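Local structure of stage II sporulation protein Q (Bacillus subtilis, 3TUF) at residues S52-T60 and K67-N75; Y129-V137 and V148-Y157. The protein forms a channel with SpoIIIAH between mother cell and forespore, takes part in forespore engulfment and anchors membrane proteins on the forespore side of the septum. One frame throughout, in Å; residues are numbered along the deposited sequence.

Contact 1 of 2, residues S52-T60 and K67-N75; sequences SVVKKFYET and KEAALVTYN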
# COMPACT_ATOMS: atom_id res chain seq x y z
N SER A 52 34.30 -26.39 -15.61
CA SER A 52 34.39 -24.97 -15.32
C SER A 52 33.05 -24.41 -14.77
O SER A 52 32.00 -24.96 -15.03
CB SER A 52 34.78 -24.22 -16.58
OG SER A 52 33.81 -24.49 -17.57
N VAL A 53 33.11 -23.34 -14.00
CA VAL A 53 31.92 -22.59 -13.57
C VAL A 53 31.31 -21.92 -14.81
O VAL A 53 31.95 -21.11 -15.43
CB VAL A 53 32.34 -21.51 -12.57
CG1 VAL A 53 31.13 -20.66 -12.20
CG2 VAL A 53 32.97 -22.14 -11.31
N VAL A 54 30.08 -22.27 -15.19
CA VAL A 54 29.43 -21.55 -16.31
C VAL A 54 28.36 -20.53 -15.87
O VAL A 54 27.79 -19.82 -16.69
CB VAL A 54 28.80 -22.49 -17.31
CG1 VAL A 54 29.93 -23.17 -18.10
CG2 VAL A 54 27.78 -23.49 -16.57
N LYS A 55 28.07 -20.52 -14.58
CA LYS A 55 27.32 -19.44 -14.00
C LYS A 55 27.65 -19.28 -12.53
O LYS A 55 27.81 -20.28 -11.77
CB LYS A 55 25.83 -19.61 -14.22
CG LYS A 55 25.01 -18.37 -13.75
CD LYS A 55 23.50 -18.74 -13.49
CE LYS A 55 22.78 -19.19 -14.79
NZ LYS A 55 23.21 -18.31 -15.93
N LYS A 56 27.75 -18.00 -12.16
CA LYS A 56 28.16 -17.52 -10.83
C LYS A 56 26.94 -17.08 -10.02
O LYS A 56 25.85 -16.85 -10.60
CB LYS A 56 29.14 -16.33 -10.96
CG LYS A 56 30.49 -16.68 -11.52
CD LYS A 56 31.28 -15.34 -11.75
CE LYS A 56 32.58 -15.62 -12.52
NZ LYS A 56 33.32 -14.37 -12.92
N PHE A 57 27.15 -16.96 -8.70
CA PHE A 57 26.17 -16.55 -7.75
C PHE A 57 25.98 -15.03 -7.97
O PHE A 57 26.93 -14.31 -8.11
CB PHE A 57 26.74 -16.88 -6.39
CG PHE A 57 25.93 -16.36 -5.25
CD1 PHE A 57 25.97 -15.02 -4.91
CD2 PHE A 57 25.13 -17.22 -4.51
CE1 PHE A 57 25.18 -14.51 -3.81
CE2 PHE A 57 24.34 -16.74 -3.42
CZ PHE A 57 24.35 -15.40 -3.06
N TYR A 58 24.74 -14.56 -8.00
CA TYR A 58 24.48 -13.14 -8.24
C TYR A 58 25.04 -12.23 -7.15
O TYR A 58 24.74 -12.42 -5.97
CB TYR A 58 22.97 -12.90 -8.40
CG TYR A 58 22.63 -11.53 -8.93
CD1 TYR A 58 22.39 -10.47 -8.06
CD2 TYR A 58 22.54 -11.28 -10.29
CE1 TYR A 58 22.08 -9.21 -8.53
CE2 TYR A 58 22.22 -10.03 -10.77
CZ TYR A 58 21.99 -8.99 -9.89
OH TYR A 58 21.67 -7.74 -10.37
N GLU A 59 25.85 -11.25 -7.54
CA GLU A 59 26.37 -10.28 -6.58
C GLU A 59 25.90 -8.87 -7.00
O GLU A 59 26.08 -8.45 -8.16
CB GLU A 59 27.91 -10.34 -6.57
CG GLU A 59 28.47 -11.66 -6.19
CD GLU A 59 28.72 -11.81 -4.69
OE1 GLU A 59 27.86 -11.52 -3.82
OE2 GLU A 59 29.84 -12.29 -4.39
N THR A 60 25.26 -8.14 -6.08
CA THR A 60 24.60 -6.88 -6.44
C THR A 60 25.58 -5.75 -6.83
O THR A 60 25.18 -4.78 -7.53
CB THR A 60 23.67 -6.34 -5.30
OG1 THR A 60 24.45 -5.51 -4.46
CG2 THR A 60 23.16 -7.46 -4.41
N LYS A 67 26.32 -9.11 -13.57
CA LYS A 67 24.96 -9.29 -13.03
C LYS A 67 24.09 -9.95 -14.07
O LYS A 67 23.37 -10.89 -13.75
CB LYS A 67 24.40 -7.99 -12.58
CG LYS A 67 25.04 -7.61 -11.30
CD LYS A 67 24.30 -6.41 -10.70
CE LYS A 67 24.56 -5.14 -11.51
NZ LYS A 67 23.94 -3.97 -10.76
N GLU A 68 24.19 -9.47 -15.32
CA GLU A 68 23.40 -10.02 -16.41
C GLU A 68 23.68 -11.52 -16.62
O GLU A 68 22.80 -12.34 -16.91
CB GLU A 68 23.71 -9.27 -17.70
CG GLU A 68 22.69 -8.20 -18.00
CD GLU A 68 23.23 -7.27 -19.00
OE1 GLU A 68 24.42 -6.99 -18.86
OE2 GLU A 68 22.52 -6.84 -19.91
N ALA A 69 24.93 -11.88 -16.46
CA ALA A 69 25.31 -13.22 -16.69
C ALA A 69 25.04 -14.05 -15.44
O ALA A 69 25.11 -15.27 -15.55
CB ALA A 69 26.80 -13.29 -17.12
N ALA A 70 24.73 -13.46 -14.27
CA ALA A 70 24.36 -14.30 -13.08
C ALA A 70 22.83 -14.42 -12.92
O ALA A 70 22.28 -14.60 -11.79
CB ALA A 70 24.99 -13.78 -11.75
N LEU A 71 22.13 -14.31 -14.06
CA LEU A 71 20.68 -14.44 -14.03
C LEU A 71 20.25 -15.82 -14.47
O LEU A 71 20.80 -16.38 -15.45
CB LEU A 71 20.00 -13.38 -14.90
CG LEU A 71 19.95 -11.95 -14.37
CD1 LEU A 71 19.21 -11.09 -15.40
CD2 LEU A 71 19.32 -11.75 -12.95
N VAL A 72 19.27 -16.35 -13.76
CA VAL A 72 18.57 -17.55 -14.21
C VAL A 72 17.40 -17.16 -15.12
O VAL A 72 16.51 -16.48 -14.67
CB VAL A 72 18.04 -18.33 -13.02
CG1 VAL A 72 17.01 -19.33 -13.50
CG2 VAL A 72 19.21 -18.98 -12.29
N THR A 73 17.42 -17.60 -16.36
CA THR A 73 16.36 -17.35 -17.29
C THR A 73 15.48 -18.55 -17.55
O THR A 73 15.93 -19.58 -18.01
CB THR A 73 16.88 -16.94 -18.63
OG1 THR A 73 17.91 -15.98 -18.46
CG2 THR A 73 15.80 -16.34 -19.44
N TYR A 74 14.21 -18.39 -17.27
CA TYR A 74 13.22 -19.39 -17.54
C TYR A 74 12.43 -19.18 -18.81
O TYR A 74 12.72 -19.81 -19.81
CB TYR A 74 12.25 -19.46 -16.38
CG TYR A 74 11.46 -20.75 -16.30
CD1 TYR A 74 11.66 -21.77 -17.20
CD2 TYR A 74 10.50 -20.92 -15.32
CE1 TYR A 74 10.93 -22.95 -17.12
CE2 TYR A 74 9.77 -22.07 -15.24
CZ TYR A 74 9.99 -23.08 -16.14
OH TYR A 74 9.24 -24.22 -16.04
N ASN A 75 11.45 -18.31 -18.83
CA ASN A 75 10.71 -18.12 -20.07
C ASN A 75 10.80 -16.64 -20.32
O ASN A 75 11.69 -16.18 -21.01
CB ASN A 75 9.28 -18.63 -20.13
CG ASN A 75 9.19 -20.11 -19.91
OD1 ASN A 75 9.23 -20.89 -20.85
ND2 ASN A 75 9.08 -20.51 -18.67
O HOH W 1 25.52 -17.29 -17.42
O HOH W 2 27.62 -16.09 -14.04
O HOH W 3 26.37 -3.37 -9.35

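Contact 2 of 2, residues Y129-V137 and V148-Y157; sequences YQSLSEVSV and VIGKSGKNLY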
# COMPACT_ATOMS: atom_id res chain seq x y z
N TYR A 129 22.33 -29.62 -4.50
CA TYR A 129 22.80 -30.07 -5.79
C TYR A 129 21.56 -30.34 -6.54
O TYR A 129 20.65 -31.03 -6.02
CB TYR A 129 23.56 -31.36 -5.60
CG TYR A 129 24.54 -31.30 -4.44
CD1 TYR A 129 24.09 -31.42 -3.11
CD2 TYR A 129 25.91 -31.12 -4.68
CE1 TYR A 129 24.97 -31.37 -2.02
CE2 TYR A 129 26.83 -31.05 -3.58
CZ TYR A 129 26.32 -31.18 -2.25
OH TYR A 129 27.19 -31.11 -1.19
N GLN A 130 21.51 -29.84 -7.77
CA GLN A 130 20.24 -29.76 -8.45
C GLN A 130 20.57 -29.73 -9.92
O GLN A 130 21.69 -29.48 -10.25
CB GLN A 130 19.54 -28.49 -7.95
CG GLN A 130 19.12 -27.53 -9.02
CD GLN A 130 18.33 -26.35 -8.51
OE1 GLN A 130 17.90 -26.31 -7.31
NE2 GLN A 130 18.14 -25.36 -9.42
N SER A 131 19.61 -30.01 -10.80
CA SER A 131 19.88 -30.35 -12.25
C SER A 131 20.48 -31.76 -12.57
O SER A 131 20.82 -32.07 -13.75
CB SER A 131 20.65 -29.27 -13.00
OG SER A 131 20.22 -29.30 -14.37
N LEU A 132 20.59 -32.60 -11.52
CA LEU A 132 21.02 -33.99 -11.63
C LEU A 132 20.07 -34.81 -12.56
O LEU A 132 18.81 -34.61 -12.55
CB LEU A 132 21.04 -34.61 -10.23
CG LEU A 132 21.86 -33.82 -9.19
CD1 LEU A 132 22.20 -34.65 -7.95
CD2 LEU A 132 23.12 -33.35 -9.81
N SER A 133 20.72 -35.71 -13.34
CA SER A 133 20.15 -36.72 -14.24
C SER A 133 19.82 -37.93 -13.42
O SER A 133 18.86 -38.66 -13.75
CB SER A 133 21.23 -37.25 -15.16
OG SER A 133 21.59 -36.31 -16.14
N GLU A 134 20.68 -38.20 -12.43
CA GLU A 134 20.60 -39.43 -11.62
C GLU A 134 20.97 -39.10 -10.23
O GLU A 134 21.65 -38.11 -9.98
CB GLU A 134 21.62 -40.50 -12.06
CG GLU A 134 21.87 -40.63 -13.59
CD GLU A 134 22.88 -41.73 -13.90
OE1 GLU A 134 23.17 -42.51 -12.92
OE2 GLU A 134 23.35 -41.80 -15.10
N VAL A 135 20.58 -39.99 -9.33
CA VAL A 135 20.87 -39.82 -7.92
C VAL A 135 21.41 -41.14 -7.43
O VAL A 135 21.01 -42.23 -7.90
CB VAL A 135 19.58 -39.34 -7.19
CG1 VAL A 135 19.62 -39.64 -5.71
CG2 VAL A 135 19.44 -37.84 -7.37
N SER A 136 22.37 -41.07 -6.52
CA SER A 136 23.02 -42.25 -5.99
C SER A 136 22.74 -42.27 -4.49
O SER A 136 23.32 -43.07 -3.76
CB SER A 136 24.52 -42.21 -6.31
OG SER A 136 24.75 -41.94 -7.72
N VAL A 137 21.83 -41.39 -4.02
CA VAL A 137 21.47 -41.31 -2.59
C VAL A 137 19.96 -41.24 -2.41
O VAL A 137 19.21 -41.07 -3.37
CB VAL A 137 22.09 -40.06 -1.85
CG1 VAL A 137 23.56 -40.20 -1.66
CG2 VAL A 137 21.80 -38.75 -2.60
N VAL A 148 30.25 -39.64 -4.27
CA VAL A 148 29.40 -39.31 -5.40
C VAL A 148 27.97 -39.42 -4.96
O VAL A 148 27.60 -40.37 -4.25
CB VAL A 148 29.62 -40.26 -6.58
CG1 VAL A 148 28.41 -40.27 -7.51
CG2 VAL A 148 30.92 -39.85 -7.34
N ILE A 149 27.17 -38.43 -5.38
CA ILE A 149 25.78 -38.45 -5.01
C ILE A 149 24.86 -38.30 -6.20
O ILE A 149 23.65 -38.38 -6.03
CB ILE A 149 25.45 -37.37 -3.97
CG1 ILE A 149 25.64 -35.99 -4.56
CG2 ILE A 149 26.25 -37.63 -2.62
CD1 ILE A 149 25.52 -34.90 -3.53
N GLY A 150 25.41 -38.08 -7.38
CA GLY A 150 24.52 -38.06 -8.55
C GLY A 150 25.26 -37.81 -9.83
O GLY A 150 26.49 -37.91 -9.83
N LYS A 151 24.53 -37.52 -10.92
CA LYS A 151 25.16 -37.19 -12.22
C LYS A 151 24.64 -35.85 -12.74
O LYS A 151 23.47 -35.54 -12.56
CB LYS A 151 24.92 -38.26 -13.30
CG LYS A 151 26.12 -38.38 -14.28
CD LYS A 151 26.06 -39.55 -15.27
CE LYS A 151 26.44 -40.98 -14.73
NZ LYS A 151 27.68 -40.96 -13.92
N SER A 152 25.52 -35.07 -13.38
CA SER A 152 25.06 -33.87 -14.01
C SER A 152 23.90 -34.17 -14.98
O SER A 152 23.75 -35.29 -15.49
CB SER A 152 26.19 -33.24 -14.79
OG SER A 152 26.26 -33.79 -16.10
N GLY A 153 23.08 -33.15 -15.23
CA GLY A 153 22.09 -33.22 -16.30
C GLY A 153 21.60 -31.88 -16.73
O GLY A 153 21.92 -30.86 -16.10
N LYS A 154 20.82 -31.87 -17.81
CA LYS A 154 20.12 -30.66 -18.23
C LYS A 154 18.77 -30.56 -17.50
O LYS A 154 18.27 -31.59 -16.95
CB LYS A 154 19.81 -30.63 -19.73
CG LYS A 154 20.78 -31.34 -20.66
CD LYS A 154 20.36 -30.87 -22.03
CE LYS A 154 20.90 -31.68 -23.21
NZ LYS A 154 21.96 -30.85 -23.93
N ASN A 155 18.17 -29.37 -17.64
CA ASN A 155 17.14 -28.83 -16.79
C ASN A 155 16.18 -28.03 -17.54
O ASN A 155 16.53 -27.40 -18.55
CB ASN A 155 17.78 -27.72 -15.96
CG ASN A 155 17.45 -27.88 -14.59
OD1 ASN A 155 16.65 -28.81 -14.25
ND2 ASN A 155 18.04 -27.08 -13.75
N LEU A 156 14.98 -27.90 -17.00
CA LEU A 156 14.06 -26.89 -17.55
C LEU A 156 14.41 -25.48 -17.05
O LEU A 156 14.47 -24.54 -17.82
CB LEU A 156 12.59 -27.25 -17.29
CG LEU A 156 12.10 -28.31 -18.31
CD1 LEU A 156 10.71 -28.84 -17.91
CD2 LEU A 156 12.15 -27.82 -19.79
N TYR A 157 14.70 -25.41 -15.76
CA TYR A 157 14.97 -24.17 -15.05
C TYR A 157 16.06 -23.27 -15.71
O TYR A 157 15.79 -22.11 -16.09
CB TYR A 157 15.34 -24.54 -13.62
CG TYR A 157 15.13 -23.45 -12.60
CD1 TYR A 157 13.84 -22.97 -12.30
CD2 TYR A 157 16.21 -22.91 -11.92
CE1 TYR A 157 13.64 -22.00 -11.36
CE2 TYR A 157 16.03 -21.93 -10.98
CZ TYR A 157 14.75 -21.47 -10.70
OH TYR A 157 14.61 -20.49 -9.76
O HOH W 4 20.30 -34.75 -18.33

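Contact 1 of 2, residues S52-T60 and K67-N75
Lys55 and Tyr58 carry two different kinds of contact to 67-75, one polar and one of van der Waals packing. The polar one belongs chiefly to Lys55. Its chain keeps CG anti to the backbone N (chi1 -174°) and then bends at its last two torsions, which carries NZ to Leu71 O at 3.1 Å; the ammonium sits above the carbonyl plane rather than on a lone pair. The same NZ has a salt bridge to Asp160 and a water, which also binds Ala69 O. A second water joins Lys56 N, at 2.7 Å, to Ala69 O, so Ala69 O is gripped by two waters. Lys67 NZ, for its part, shares a water with Thr60 O and forms a salt bridge with Asp177 of the SpoIIIAH chain.

Packing centres on Ala70, whose CB points into 52-60 and lies 3.4 Å from Lys56 O and 3.8 Å from Tyr58 CD2. The edge of the Tyr58 ring meets Lys67 O and Ala70 O near its plane, while Leu71 CD2 approaches CE2 obliquely at 4.0 Å. The Lys67 chain slants across the phenol end, its CD a tight 3.0 Å from Tyr58 OH.

Thr173 and Ile176 of the SpoIIIAH chain pack on Tyr58, Lys67 and Leu71. The arrangement thus joins a strand with a classic beta bulge, Val54 and Lys55 facing Asp85, to a helix-strand junction at the SpoIIQ-SpoIIIAH interface.

Contact 2 of 2, residues Y129-V137 and V148-Y157
Tyr129 and Ile149 meet where an antiparallel edge pairing closes over the larger beta-sheet: the chain turns a corner at Ser131 and then runs back alongside strand 148-151. Backbone bonds set the register. Ser133 N donates to Lys151 O at 2.9 Å, Lys151 N to Glu134 O at 3.1 Å and Ser136 N to Ile149 O at 3.0 Å; between the last two, Val135 and Gly150 form a non-hydrogen-bonded pair. At Gly150 a side chain would run into Glu134 O and Leu132 CD1.

The three strands 95-97, 148-151 and 134-135 form a small antiparallel sheet beside the larger one, within the M23 peptidase domain. Two irregularities shape it: Ser131 and Leu132 form a G1 beta bulge facing Tyr115, and Ile149 and Gly150 a classic bulge facing Val96.

On the buried side, the CD1 methyl of Ile149 stands over the centre of the Tyr129 ring in a CH-pi contact, 3.7 Å from the centroid and only 6° off the normal. In Ile149, chi1 of 65° sets CG1 between the backbone N and the carbonyl carbon, sending CD1 over the ring and leaving Ile149 CG2 to meet Val137 CG1 at 3.8 Å. The phenol OH is hydrogen-bonded to Thr127 OG1 and to the backbone N of Ser99, which fixes the ring's far end. Were Tyr129 an alanine, the Ile149 methyl would probably lose its aromatic face, and Thr127 and Ser99 the hydroxyl they share.

On the face of the pairing opposite Val135, Glu134 and Lys151 run side by side, Glu134 OE2 3.2 Å from Lys151 CE, yet the Lys151 ammonium turns to a salt bridge with Asp95. Past the strand, Ser131 OG donates to Gly153 O at 2.9 Å from above the carbonyl plane.

In the fold
Contacts 1 and 2 follow each other along the chain, and their centres lie about 19 Å apart. They meet at one border, where Val72 CG1 of contact 1 packs 3.7 Å from Tyr157 CE2 of contact 2, although that tyrosine is poorly ordered. Both also reach the large antiparallel sheet, through strands 51-55 and 125-132, and approach the place where M23 peptidases hold their metal. Contact 1 borders Ser81 and Asp85; contact 2 borders His164 and His166. By comparison with that family, Ser81 probably stands where a metal-binding histidine would be, consistent with a degenerate site in a domain that here binds SpoIIIAH through the contact 1 side.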